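Local coordinates for protein hemin degrading factor (Pseudomonas aeruginosa, PDB 4MF9) that binds heme and probably both traffics and degrades it in the bacterium's use of heme iron, at residues 44-47 / 48-51; 144-147 / 148-152; 325-328 / 329-333. One frame throughout, in Å; residues are numbered along the deposited sequence.

Interaction 1: residues 44-47 / 48-51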
ATOM      1  N   GLN A  44      -8.318 -17.767 -12.829  1.00 34.53           N
ATOM      2  CA  GLN A  44      -7.260 -18.515 -12.267  1.00 29.78           C
ATOM      3  C   GLN A  44      -5.867 -18.117 -12.724  1.00 26.25           C
ATOM      4  O   GLN A  44      -5.024 -18.919 -12.843  1.00 29.05           O
ATOM      5  CB  GLN A  44      -7.570 -19.978 -12.498  1.00 34.33           C
ATOM      6  CG  GLN A  44      -6.562 -20.957 -11.970  1.00 38.62           C
ATOM      7  CD  GLN A  44      -6.779 -21.341 -10.515  1.00 42.70           C
ATOM      8  OE1 GLN A  44      -5.907 -21.957  -9.905  1.00 37.76           O
ATOM      9  NE2 GLN A  44      -7.904 -20.939  -9.959  1.00 41.17           N
ATOM     10  N   VAL A  45      -5.636 -16.851 -12.914  1.00 23.47           N
ATOM     11  CA  VAL A  45      -4.306 -16.312 -13.208  1.00 23.51           C
ATOM     12  C   VAL A  45      -3.977 -15.111 -12.325  1.00 18.20           C
ATOM     13  O   VAL A  45      -4.838 -14.602 -11.608  1.00 23.73           O
ATOM     14  CB  VAL A  45      -4.161 -15.882 -14.692  1.00 25.54           C
ATOM     15  CG1 VAL A  45      -4.344 -17.067 -15.630  1.00 26.57           C
ATOM     16  CG2 VAL A  45      -5.139 -14.761 -15.030  1.00 21.43           C
ATOM     17  N   SER A  46      -2.732 -14.653 -12.379  1.00 20.24           N
ATOM     18  CA  SER A  46      -2.364 -13.429 -11.680  1.00 21.63           C
ATOM     19  C   SER A  46      -2.838 -12.212 -12.474  1.00 23.24           C
ATOM     20  O   SER A  46      -3.045 -12.297 -13.691  1.00 19.63           O
ATOM     21  CB  SER A  46      -0.858 -13.360 -11.478  1.00 21.58           C
ATOM     22  OG  SER A  46      -0.190 -13.159 -12.708  1.00 23.22           O
ATOM     23  N   GLU A  47      -3.026 -11.087 -11.784  1.00 17.99           N
ATOM     24  CA  GLU A  47      -3.379  -9.835 -12.446  1.00 16.19           C
ATOM     25  C   GLU A  47      -2.305  -9.435 -13.451  1.00 18.14           C
ATOM     26  O   GLU A  47      -2.615  -8.891 -14.509  1.00 18.08           O
ATOM     27  CB  GLU A  47      -3.588  -8.712 -11.418  1.00 18.50           C
ATOM     28  CG  GLU A  47      -4.174  -7.425 -12.017  1.00 17.18           C
ATOM     29  CD  GLU A  47      -4.499  -6.374 -10.966  1.00 20.37           C
ATOM     30  OE1 GLU A  47      -4.277  -6.637  -9.758  1.00 15.42           O
ATOM     31  OE2 GLU A  47      -4.988  -5.285 -11.350  1.00 16.63           O
ATOM     32  N   GLY A  48      -1.044  -9.715 -13.120  1.00 18.43           N
ATOM     33  CA  GLY A  48       0.066  -9.412 -14.009  1.00 16.42           C
ATOM     34  C   GLY A  48      -0.039 -10.104 -15.361  1.00 21.22           C
ATOM     35  O   GLY A  48       0.204  -9.488 -16.400  1.00 16.44           O
ATOM     36  N   GLU A  49      -0.408 -11.362 -15.322  1.00 21.83           N
ATOM     37  CA  GLU A  49      -0.635 -12.155 -16.502  1.00 24.04           C
ATOM     38  C   GLU A  49      -1.786 -11.606 -17.320  1.00 21.74           C
ATOM     39  O   GLU A  49      -1.693 -11.485 -18.491  1.00 20.03           O
ATOM     40  CB  GLU A  49      -0.929 -13.555 -16.113  1.00 25.55           C
ATOM     41  CG  GLU A  49       0.268 -14.338 -15.723  1.00 27.41           C
ATOM     42  CD  GLU A  49      -0.105 -15.671 -15.096  1.00 34.03           C
ATOM     43  OE1 GLU A  49      -0.385 -15.728 -13.879  1.00 22.43           O
ATOM     44  OE2 GLU A  49      -0.169 -16.626 -15.862  1.00 31.64           O
ATOM     45  N   LEU A  50      -2.834 -11.220 -16.624  1.00 19.60           N
ATOM     46  CA  LEU A  50      -4.035 -10.661 -17.245  1.00 17.21           C
ATOM     47  C   LEU A  50      -3.681  -9.385 -17.997  1.00 21.33           C
ATOM     48  O   LEU A  50      -4.051  -9.218 -19.165  1.00 18.57           O
ATOM     49  CB  LEU A  50      -5.113 -10.370 -16.195  1.00 21.80           C
ATOM     50  CG  LEU A  50      -6.583 -10.678 -16.524  1.00 26.99           C
ATOM     51  CD1 LEU A  50      -7.540 -10.037 -15.531  1.00 25.27           C
ATOM     52  CD2 LEU A  50      -6.943 -10.242 -17.916  1.00 27.11           C
ATOM     53  N   VAL A  51      -2.950  -8.492 -17.336  1.00 19.84           N
ATOM     54  CA  VAL A  51      -2.499  -7.254 -17.973  1.00 19.40           C
ATOM     55  C   VAL A  51      -1.587  -7.523 -19.180  1.00 19.70           C
ATOM     56  O   VAL A  51      -1.716  -6.880 -20.225  1.00 18.09           O
ATOM     57  CB  VAL A  51      -1.811  -6.319 -16.949  1.00 18.82           C
ATOM     58  CG1 VAL A  51      -1.241  -5.091 -17.642  1.00 16.56           C
ATOM     59  CG2 VAL A  51      -2.797  -5.905 -15.857  1.00 17.52           C
TER
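Ser-46 and Glu-49 grip each other at the start of helix 47-52, with Glu-47 between them launching the first turn. Ser-46 OG, swung between its own backbone N and carbonyl carbon (chi1 70°), accepts from Glu-49 N at 3.2 Å. The same hydroxyl donates to Glu-49 OE1 at 2.8 Å, using the anti lone pair of that oxygen. The Glu-49 chain, CG beside its own N and extended beyond, brings OE1 back alongside Ser-46, to within 3.0 Å of Ser-46 N, which meets the oxygen from 47° out of the carboxylate plane. One carboxylate oxygen thus takes two donors from a single residue, fixing the rotation of both side chains.

Glu-47 contributes mainly through its backbone, its O accepting from Val-51 N at 2.9 Å while Ser-46 O accepts from Leu-50 N. Its extended side chain leads off to a salt bridge between OE2 and Lys-154. Leu-50 packs on Trp-24 of helix 17-30 and Ala-40 of helix 36-42. Gln-44, with positive phi, ends helix 36-42 in a Schellman motif, and the reciprocal Ser-46/Glu-49 bonds that open the next helix are a classic N-terminal capping box.

Interaction 2: residues 144-147 / 148-152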
ATOM      1  N   VAL A 144       2.339  -1.712 -12.018  1.00  9.27           N
ATOM      2  CA  VAL A 144       3.515  -2.501 -11.665  1.00  9.16           C
ATOM      3  C   VAL A 144       3.104  -3.791 -10.965  1.00 10.55           C
ATOM      4  O   VAL A 144       2.209  -3.779 -10.106  1.00 10.21           O
ATOM      5  CB  VAL A 144       4.466  -1.689 -10.737  1.00  8.47           C
ATOM      6  CG1 VAL A 144       5.666  -2.541 -10.320  1.00  8.48           C
ATOM      7  CG2 VAL A 144       4.942  -0.426 -11.447  1.00  8.37           C
ATOM      8  N   PHE A 145       3.783  -4.889 -11.302  1.00 11.05           N
ATOM      9  CA  PHE A 145       3.491  -6.202 -10.724  1.00 12.35           C
ATOM     10  C   PHE A 145       4.730  -6.910 -10.171  1.00 11.86           C
ATOM     11  O   PHE A 145       5.847  -6.696 -10.662  1.00 11.16           O
ATOM     12  CB  PHE A 145       2.771  -7.070 -11.764  1.00  8.59           C
ATOM     13  CG  PHE A 145       1.495  -6.451 -12.254  1.00 12.02           C
ATOM     14  CD1 PHE A 145       0.300  -6.665 -11.574  1.00 14.61           C
ATOM     15  CD2 PHE A 145       1.497  -5.612 -13.365  1.00 11.11           C
ATOM     16  CE1 PHE A 145      -0.878  -6.074 -12.003  1.00 12.68           C
ATOM     17  CE2 PHE A 145       0.312  -5.011 -13.796  1.00 14.31           C
ATOM     18  CZ  PHE A 145      -0.872  -5.245 -13.110  1.00 10.54           C
ATOM     19  N   ASP A 146       4.532  -7.734  -9.138  1.00 13.36           N
ATOM     20  CA  ASP A 146       5.652  -8.390  -8.450  1.00 15.88           C
ATOM     21  C   ASP A 146       6.026  -9.749  -9.058  1.00 18.68           C
ATOM     22  O   ASP A 146       5.466 -10.147 -10.076  1.00 15.80           O
ATOM     23  CB  ASP A 146       5.422  -8.485  -6.919  1.00 14.20           C
ATOM     24  CG  ASP A 146       4.271  -9.407  -6.528  1.00 16.97           C
ATOM     25  OD1 ASP A 146       3.893 -10.303  -7.304  1.00 15.45           O
ATOM     26  OD2 ASP A 146       3.741  -9.242  -5.401  1.00 19.59           O
ATOM     27  N   GLN A 147       6.911 -10.479  -8.409  1.00 16.79           N
ATOM     28  CA  GLN A 147       7.377 -11.722  -8.924  1.00 19.68           C
ATOM     29  C   GLN A 147       6.289 -12.754  -9.104  1.00 24.20           C
ATOM     30  O   GLN A 147       6.467 -13.705  -9.832  1.00 25.24           O
ATOM     31  CB  GLN A 147       8.456 -12.265  -8.049  1.00 25.37           C
ATOM     32  CG  GLN A 147       9.702 -12.466  -8.804  1.00 36.18           C
ATOM     33  CD  GLN A 147      10.219 -11.203  -9.264  1.00 30.85           C
ATOM     34  OE1 GLN A 147      10.576 -11.083 -10.386  1.00 35.80           O
ATOM     35  NE2 GLN A 147      10.254 -10.244  -8.402  1.00 27.56           N
ATOM     36  N   GLN A 148       5.186 -12.602  -8.392  1.00 18.53           N
ATOM     37  CA  GLN A 148       4.064 -13.538  -8.475  1.00 20.09           C
ATOM     38  C   GLN A 148       2.926 -13.021  -9.358  1.00 18.67           C
ATOM     39  O   GLN A 148       1.872 -13.664  -9.475  1.00 21.70           O
ATOM     40  CB  GLN A 148       3.542 -13.890  -7.075  1.00 18.02           C
ATOM     41  CG  GLN A 148       4.521 -14.746  -6.247  1.00 22.63           C
ATOM     42  CD  GLN A 148       5.737 -13.972  -5.775  1.00 23.85           C
ATOM     43  OE1 GLN A 148       6.869 -14.276  -6.153  1.00 31.90           O
ATOM     44  NE2 GLN A 148       5.512 -12.973  -4.935  1.00 20.66           N
ATOM     45  N   GLY A 149       3.125 -11.852  -9.961  1.00 15.87           N
ATOM     46  CA  GLY A 149       2.087 -11.256 -10.795  1.00 15.40           C
ATOM     47  C   GLY A 149       1.050 -10.439 -10.034  1.00 15.09           C
ATOM     48  O   GLY A 149       0.059  -9.974 -10.614  1.00 14.57           O
ATOM     49  N   VAL A 150       1.268 -10.249  -8.732  1.00 14.38           N
ATOM     50  CA  VAL A 150       0.328  -9.476  -7.915  1.00 11.34           C
ATOM     51  C   VAL A 150       0.646  -7.997  -8.043  1.00 11.04           C
ATOM     52  O   VAL A 150       1.812  -7.616  -8.076  1.00 13.51           O
ATOM     53  CB  VAL A 150       0.410  -9.882  -6.431  1.00 14.87           C
ATOM     54  CG1 VAL A 150      -0.749  -9.281  -5.646  1.00 13.81           C
ATOM     55  CG2 VAL A 150       0.409 -11.402  -6.307  1.00 17.33           C
ATOM     56  N   ALA A 151      -0.380  -7.158  -8.122  1.00 10.36           N
ATOM     57  CA  ALA A 151      -0.151  -5.721  -8.246  1.00 10.79           C
ATOM     58  C   ALA A 151       0.727  -5.173  -7.133  1.00 11.32           C
ATOM     59  O   ALA A 151       0.557  -5.520  -5.952  1.00  9.30           O
ATOM     60  CB  ALA A 151      -1.468  -4.975  -8.278  1.00 10.33           C
ATOM     61  N   VAL A 152       1.654  -4.302  -7.507  1.00  8.56           N
ATOM     62  CA  VAL A 152       2.491  -3.627  -6.527  1.00  7.78           C
ATOM     63  C   VAL A 152       1.952  -2.224  -6.259  1.00  8.69           C
ATOM     64  O   VAL A 152       1.733  -1.830  -5.104  1.00 10.40           O
ATOM     65  CB  VAL A 152       3.960  -3.550  -7.000  1.00  6.95           C
ATOM     66  CG1 VAL A 152       4.713  -2.558  -6.171  1.00  8.45           C
ATOM     67  CG2 VAL A 152       4.609  -4.895  -6.892  1.00  7.74           C
TER
HETATM   68  O   HOH W   1       2.270  -7.285  -4.351  1.00 15.87           O
HETATM   69  O   HOH W   2       3.145 -11.546  -4.090  1.00 20.82           O
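Asp-146 OD1 accepts two backbone N-H groups, one within the turn and one just past it: Gln-148 N at 2.9 Å and Val-150 N at 3.0 Å. The two donors arrive from opposite faces of the carboxylate, each well out of its plane, so the oxygen is held between them. The aspartate reaches inward because its CG sits between the backbone N and the carbonyl carbon (chi1 67°), and in this pose it runs alongside Val-150, pointing the same way, with OD2 3.5 Å from Val-150 CB.

Two waters donate to OD2: one also donates to Ala-151 O, the other accepts from Gln-148 NE2. Both carboxylate oxygens are therefore engaged, and the water links tie the aspartate to the returning strand and to the glutamine at the corner.

The backbone carries the turn itself. Gly-149 N donates to Asp-146 O at 2.9 Å, and Gly-149 takes up positive phi (85°), where a side chain would press on the preceding carbonyl. Asp-146 N and Val-150 O then close the first rung, and Val-152 N bonds to Val-144 O at 2.7 Å.

Between these rungs Phe-145 and Ala-151 form an antiparallel non-hydrogen-bonded pair. The ring meets the returning chain obliquely, CD1 3.5 Å from Ala-151 CA and CE1 3.9 Å from its CB, and it also packs on Glu-47 and Val-51 of helix 47-52. Val-152 CG2 packs on Asp-146 CB at 3.7 Å, while Val-144 and Val-152 both touch Trp-124 of the neighbouring strand. The whole is a tight beta hairpin, a type I turn with a G1 beta bulge reinforced by an Asx turn at Asp-146, joining strands 138-146 and 151-157 of the HemS/ChuX-type antiparallel sheet.

Interaction 3: residues 325-328 / 329-333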
ATOM      1  N   ALA A 325      -3.714  -2.565  12.314  1.00 11.50           N
ATOM      2  CA  ALA A 325      -4.721  -3.581  12.017  1.00 10.90           C
ATOM      3  C   ALA A 325      -4.086  -4.689  11.180  1.00  9.61           C
ATOM      4  O   ALA A 325      -3.355  -4.421  10.219  1.00  7.50           O
ATOM      5  CB  ALA A 325      -5.878  -2.956  11.285  1.00  8.98           C
ATOM      6  N   PHE A 326      -4.349  -5.920  11.523  1.00 10.13           N
ATOM      7  CA  PHE A 326      -3.826  -7.074  10.874  1.00 12.04           C
ATOM      8  C   PHE A 326      -4.913  -8.021  10.354  1.00 15.37           C
ATOM      9  O   PHE A 326      -5.954  -8.132  10.947  1.00 10.21           O
ATOM     10  CB  PHE A 326      -2.958  -7.861  11.805  1.00 11.83           C
ATOM     11  CG  PHE A 326      -1.830  -7.056  12.404  1.00 13.03           C
ATOM     12  CD1 PHE A 326      -2.021  -6.292  13.521  1.00 11.21           C
ATOM     13  CD2 PHE A 326      -0.588  -7.071  11.832  1.00 14.28           C
ATOM     14  CE1 PHE A 326      -0.996  -5.591  14.083  1.00 11.01           C
ATOM     15  CE2 PHE A 326       0.441  -6.345  12.365  1.00 15.12           C
ATOM     16  CZ  PHE A 326       0.229  -5.588  13.476  1.00 11.87           C
ATOM     17  N   ASP A 327      -4.617  -8.697   9.260  1.00 16.40           N
ATOM     18  CA  ASP A 327      -5.453  -9.766   8.733  1.00 19.73           C
ATOM     19  C   ASP A 327      -5.165 -11.113   9.403  1.00 19.99           C
ATOM     20  O   ASP A 327      -4.289 -11.152  10.223  1.00 19.01           O
ATOM     21  CB  ASP A 327      -5.339  -9.855   7.227  1.00 16.84           C
ATOM     22  CG  ASP A 327      -4.014 -10.311   6.766  1.00 20.59           C
ATOM     23  OD1 ASP A 327      -3.280 -10.958   7.478  1.00 18.32           O
ATOM     24  OD2 ASP A 327      -3.730 -10.044   5.625  1.00 24.39           O
ATOM     25  N   PRO A 328      -5.837 -12.178   8.994  1.00 15.99           N
ATOM     26  CA  PRO A 328      -5.633 -13.479   9.584  1.00 22.56           C
ATOM     27  C   PRO A 328      -4.264 -14.051   9.318  1.00 21.24           C
ATOM     28  O   PRO A 328      -3.971 -15.017   9.912  1.00 25.12           O
ATOM     29  CB  PRO A 328      -6.730 -14.342   8.961  1.00 21.98           C
ATOM     30  CG  PRO A 328      -7.835 -13.427   8.801  1.00 32.97           C
ATOM     31  CD  PRO A 328      -7.211 -12.077   8.459  1.00 33.93           C
ATOM     32  N   ASP A 329      -3.514 -13.485   8.409  1.00 22.09           N
ATOM     33  CA  ASP A 329      -2.181 -14.010   8.107  1.00 25.32           C
ATOM     34  C   ASP A 329      -1.074 -13.280   8.871  1.00 26.24           C
ATOM     35  O   ASP A 329       0.112 -13.597   8.722  1.00 25.77           O
ATOM     36  CB  ASP A 329      -1.904 -13.969   6.605  1.00 23.51           C
ATOM     37  CG  ASP A 329      -2.843 -14.858   5.818  1.00 28.82           C
ATOM     38  OD1 ASP A 329      -3.242 -15.919   6.347  1.00 28.35           O
ATOM     39  OD2 ASP A 329      -3.183 -14.486   4.673  1.00 31.31           O
ATOM     40  N   GLY A 330      -1.464 -12.315   9.699  1.00 22.66           N
ATOM     41  CA  GLY A 330      -0.492 -11.554  10.468  1.00 20.71           C
ATOM     42  C   GLY A 330       0.080 -10.377   9.699  1.00 19.59           C
ATOM     43  O   GLY A 330       1.012  -9.717  10.170  1.00 15.51           O
ATOM     44  N   GLU A 331      -0.483 -10.098   8.524  1.00 17.81           N
ATOM     45  CA  GLU A 331       0.001  -8.983   7.718  1.00 15.53           C
ATOM     46  C   GLU A 331      -0.753  -7.697   8.038  1.00 14.03           C
ATOM     47  O   GLU A 331      -1.956  -7.723   8.311  1.00 19.13           O
ATOM     48  CB  GLU A 331      -0.095  -9.310   6.225  1.00 19.05           C
ATOM     49  CG  GLU A 331       0.777 -10.477   5.773  1.00 22.11           C
ATOM     50  CD  GLU A 331       2.274 -10.175   5.829  1.00 25.51           C
ATOM     51  OE1 GLU A 331       2.764  -9.378   5.000  1.00 34.16           O
ATOM     52  OE2 GLU A 331       2.970 -10.745   6.694  1.00 26.84           O
ATOM     53  N   LEU A 332      -0.082  -6.579   7.981  1.00 11.88           N
ATOM     54  CA  LEU A 332      -0.628  -5.289   8.247  1.00 10.62           C
ATOM     55  C   LEU A 332      -1.617  -4.815   7.142  1.00 14.68           C
ATOM     56  O   LEU A 332      -1.256  -4.684   5.992  1.00  9.02           O
ATOM     57  CB  LEU A 332       0.492  -4.317   8.241  1.00 11.92           C
ATOM     58  CG  LEU A 332       1.162  -3.802   9.488  1.00 16.56           C
ATOM     59  CD1 LEU A 332       2.333  -2.928   9.124  1.00 15.52           C
ATOM     60  CD2 LEU A 332       0.218  -3.128  10.416  1.00 13.43           C
ATOM     61  N   ILE A 333      -2.866  -4.557   7.517  1.00  7.11           N
ATOM     62  CA  ILE A 333      -3.794  -3.851   6.655  1.00  8.02           C
ATOM     63  C   ILE A 333      -3.613  -2.359   6.465  1.00  9.28           C
ATOM     64  O   ILE A 333      -3.523  -1.823   5.379  1.00  7.59           O
ATOM     65  CB  ILE A 333      -5.250  -4.176   7.083  1.00  7.77           C
ATOM     66  CG1 ILE A 333      -5.517  -5.671   7.034  1.00  9.17           C
ATOM     67  CG2 ILE A 333      -6.266  -3.371   6.332  1.00  8.96           C
ATOM     68  CD1 ILE A 333      -6.675  -6.124   7.857  1.00 13.79           C
TER
HETATM   69  O   HOH W   3      -2.110 -11.998   3.995  1.00 24.67           O
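Phe-326 lies side by side with Leu-332, whose CD2 makes an off-centre CH-pi contact with the ring, 4.2 Å from the centroid and 29° off the normal. The phenylalanine CG is anti to its carbonyl carbon (chi1 -56°), which brings the ring to the returning strand, CD2 3.5 Å from Gly-330 O. The two residues form an antiparallel non-hydrogen-bonded pair with side chains on one face of the sheet, where Phe-326 also packs on Arg-228, Thr-229 and Leu-232 of helix 228-235.

Ile-333 points to the other strand, its CD1 reaching 3.6 Å from Asp-327 N, while its own N bonds to Ala-325 O at 2.7 Å. Toward the turn, Asp-327 N bonds to Glu-331 O.

In the type I turn, Gly-330, at positive phi (85°), donates its N-H to Asp-327 O. Asp-327 OD1 receives Asp-329 N at 2.7 Å and Glu-331 N at 3.1 Å, from opposite sides of the carboxylate plane. The two carboxylates are close (Asp-327 OD1 to Asp-329 OD2 4.5 Å), and a water that donates to both OD2 atoms probably eases the repulsion. With two backbone N-H groups and a water proton directed at it, the Asp-327 carboxylate is probably stabilised as the anion, while its two backbone bonds help hold the turn.

How the interactions relate
Interactions 1 and 2 adjoin within the N-terminal half of the protein, their centres 9 Å apart: Gly-48 N probably bonds to Gly-149 O at 2.8 Å, and Val-51 CG2 meets Phe-145 CZ at 3.4 Å, so the capped helix start sits against the hairpin turn. Interaction 3, about 19 Å from interaction 2 between centres, belongs to the second HemS/ChuX range and closely resembles it in the turn, though Phe-145 and Ala-151 diverge where Phe-326 and Leu-332 pair on one face. The heme lies nearer this second hairpin: the side chain of Leu-332 is about 6 Å from it, against about 13 Å for Val-152.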